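Local coordinates for uncharacterized protein (Bacteroides thetaiotaomicron, PDB 4F54) that is of unknown function, a DUF4136 family member that is probably a lipoprotein and belongs to the same clan as the TolB N-terminal domain, at residues Trp106-Tyr110 and Pro111-Gly115. Residues are numbered along the deposited sequence; the frame is centred on the assembly and turned at random.
Sequences WWWGY and PGYWG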
loop_
_atom_site.group_PDB
_atom_site.type_symbol
_atom_site.label_atom_id
_atom_site.label_comp_id
_atom_site.label_asym_id
_atom_site.label_seq_id
_atom_site.Cartn_x
_atom_site.Cartn_y
_atom_site.Cartn_z
ATOM N N TRP A 106 -0.337 -11.551 -5.440
ATOM C CA TRP A 106 0.927 -12.227 -5.755
ATOM C C TRP A 106 2.039 -11.735 -4.873
ATOM O O TRP A 106 2.990 -12.448 -4.670
ATOM C CB TRP A 106 1.306 -12.131 -7.254
ATOM C CG TRP A 106 0.914 -10.848 -7.946
ATOM C CD1 TRP A 106 -0.167 -10.643 -8.785
ATOM C CD2 TRP A 106 1.589 -9.541 -7.855
ATOM N NE1 TRP A 106 -0.232 -9.327 -9.203
ATOM C CE2 TRP A 106 0.792 -8.606 -8.675
ATOM C CE3 TRP A 106 2.738 -9.062 -7.197
ATOM C CZ2 TRP A 106 1.145 -7.273 -8.827
ATOM C CZ3 TRP A 106 3.069 -7.705 -7.364
ATOM C CH2 TRP A 106 2.278 -6.834 -8.152
ATOM N N TRP A 107 1.890 -10.546 -4.285
ATOM C CA TRP A 107 2.918 -9.934 -3.468
ATOM C C TRP A 107 3.111 -10.748 -2.251
ATOM O O TRP A 107 4.175 -10.678 -1.688
ATOM C CB TRP A 107 2.608 -8.469 -3.170
ATOM C CG TRP A 107 1.160 -8.188 -2.845
ATOM C CD1 TRP A 107 0.567 -8.138 -1.584
ATOM C CD2 TRP A 107 0.072 -7.928 -3.799
ATOM N NE1 TRP A 107 -0.760 -7.865 -1.683
ATOM C CE2 TRP A 107 -1.116 -7.693 -3.010
ATOM C CE3 TRP A 107 -0.020 -7.852 -5.183
ATOM C CZ2 TRP A 107 -2.353 -7.472 -3.588
ATOM C CZ3 TRP A 107 -1.274 -7.573 -5.760
ATOM C CH2 TRP A 107 -2.412 -7.366 -4.953
ATOM N N TRP A 108 2.113 -11.544 -1.837
ATOM C CA TRP A 108 2.287 -12.450 -0.692
ATOM C C TRP A 108 3.333 -13.486 -0.922
ATOM O O TRP A 108 3.794 -14.102 0.056
ATOM C CB TRP A 108 1.027 -13.215 -0.358
ATOM C CG TRP A 108 -0.103 -12.363 0.125
ATOM C CD1 TRP A 108 -0.073 -11.068 0.620
ATOM C CD2 TRP A 108 -1.489 -12.756 0.169
ATOM N NE1 TRP A 108 -1.325 -10.641 0.954
ATOM C CE2 TRP A 108 -2.221 -11.609 0.703
ATOM C CE3 TRP A 108 -2.184 -13.918 -0.177
ATOM C CZ2 TRP A 108 -3.597 -11.634 0.866
ATOM C CZ3 TRP A 108 -3.563 -13.929 0.039
ATOM C CH2 TRP A 108 -4.240 -12.813 0.539
ATOM N N GLY A 109 3.678 -13.746 -2.170
ATOM C CA GLY A 109 4.731 -14.708 -2.508
ATOM C C GLY A 109 6.148 -14.210 -2.236
ATOM O O GLY A 109 7.077 -14.989 -2.320
ATOM N N TYR A 110 6.325 -12.918 -1.946
ATOM C CA TYR A 110 7.648 -12.402 -1.606
ATOM C C TYR A 110 7.937 -12.746 -0.151
ATOM O O TYR A 110 7.177 -12.309 0.742
ATOM C CB TYR A 110 7.721 -10.887 -1.782
ATOM C CG TYR A 110 9.042 -10.303 -1.410
ATOM C CD1 TYR A 110 10.204 -10.786 -1.992
ATOM C CD2 TYR A 110 9.157 -9.317 -0.440
ATOM C CE1 TYR A 110 11.443 -10.293 -1.651
ATOM C CE2 TYR A 110 10.395 -8.783 -0.106
ATOM C CZ TYR A 110 11.528 -9.279 -0.702
ATOM O OH TYR A 110 12.750 -8.794 -0.333
ATOM N N PRO A 111 8.998 -13.541 0.112
ATOM C CA PRO A 111 9.280 -13.951 1.528
ATOM C C PRO A 111 9.419 -12.784 2.495
ATOM O O PRO A 111 9.072 -12.920 3.634
ATOM C CB PRO A 111 10.585 -14.734 1.418
ATOM C CG PRO A 111 10.612 -15.210 0.002
ATOM C CD PRO A 111 9.999 -14.112 -0.811
ATOM N N GLY A 112 9.911 -11.649 2.038
ATOM C CA GLY A 112 10.065 -10.485 2.916
ATOM C C GLY A 112 8.874 -9.559 3.032
ATOM O O GLY A 112 8.995 -8.477 3.589
ATOM N N TYR A 113 7.714 -9.954 2.515
ATOM C CA TYR A 113 6.583 -9.039 2.459
ATOM C C TYR A 113 6.112 -8.738 3.876
ATOM O O TYR A 113 6.284 -9.564 4.764
ATOM C CB TYR A 113 5.421 -9.639 1.664
ATOM C CG TYR A 113 4.368 -8.598 1.311
ATOM C CD1 TYR A 113 4.704 -7.561 0.445
ATOM C CD2 TYR A 113 3.111 -8.576 1.932
ATOM C CE1 TYR A 113 3.807 -6.578 0.165
ATOM C CE2 TYR A 113 2.174 -7.599 1.602
ATOM C CZ TYR A 113 2.559 -6.601 0.778
ATOM O OH TYR A 113 1.660 -5.646 0.443
ATOM N N TRP A 114 5.477 -7.591 4.047
ATOM C CA TRP A 114 4.818 -7.255 5.317
ATOM C C TRP A 114 4.064 -8.411 5.900
ATOM O O TRP A 114 3.365 -9.117 5.173
ATOM C CB TRP A 114 3.835 -6.107 5.089
ATOM C CG TRP A 114 4.470 -4.854 4.574
ATOM C CD1 TRP A 114 4.570 -4.416 3.237
ATOM C CD2 TRP A 114 5.134 -3.830 5.353
ATOM N NE1 TRP A 114 5.179 -3.191 3.164
ATOM C CE2 TRP A 114 5.600 -2.807 4.400
ATOM C CE3 TRP A 114 5.331 -3.616 6.705
ATOM C CZ2 TRP A 114 6.259 -1.641 4.824
ATOM C CZ3 TRP A 114 6.065 -2.482 7.096
ATOM C CH2 TRP A 114 6.463 -1.501 6.180
ATOM N N GLY A 115 4.273 -8.683 7.189
ATOM C CA GLY A 115 3.516 -9.698 7.864
ATOM C C GLY A 115 2.389 -9.126 8.672
ATOM O O GLY A 115 2.527 -8.038 9.238
#
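Over one face of the Tyr113 ring lies CB of Trp107, on the opposite face CD1 of Trp114 sits offset toward the rim, and CE2 of Tyr113 meets the edge of the Trp108 ring, near its plane. Tyr110 turns one face to the Gly112 backbone, whose N stands 3.5 Å above the ring plane, while CD of Pro111 lies 3.5 Å from CD1 of Tyr110. The motif is a 3-10 turn, 106-109, running into a type I beta turn from Tyr110 to Tyr113 in the loop between strand 85-92 and helix 116-119. Proline suits the second position of that turn, since its ring fixes phi near -55°. Glycine suits the next, where a CB would collide with CE2 of Tyr110. With its CG anti to the backbone N (chi1 178°), Tyr110 lays its ring along the turn, and its hydroxyl bonds to the carbonyl O of Ser47. Shortening Tyr110 to an alanine would be likely to leave the Ser47 carbonyl without its tyrosine partner and the Gly112 backbone without its aromatic cover. Trp107 and Tyr113 lie side by side and point the same way, their planes at 50°, with CD1 of Trp107 3.5 Å from CZ of Tyr113. This common direction carries both polar ends to one carboxylate: NE1 of Trp107 donates to OE2 of Glu143 and the Tyr113 hydroxyl bonds to OE1, so the acid, on strand 139-146, is held at both oxygens. The turn itself is closed by N of Tyr113, which donates to O of Tyr110 at 3.0 Å.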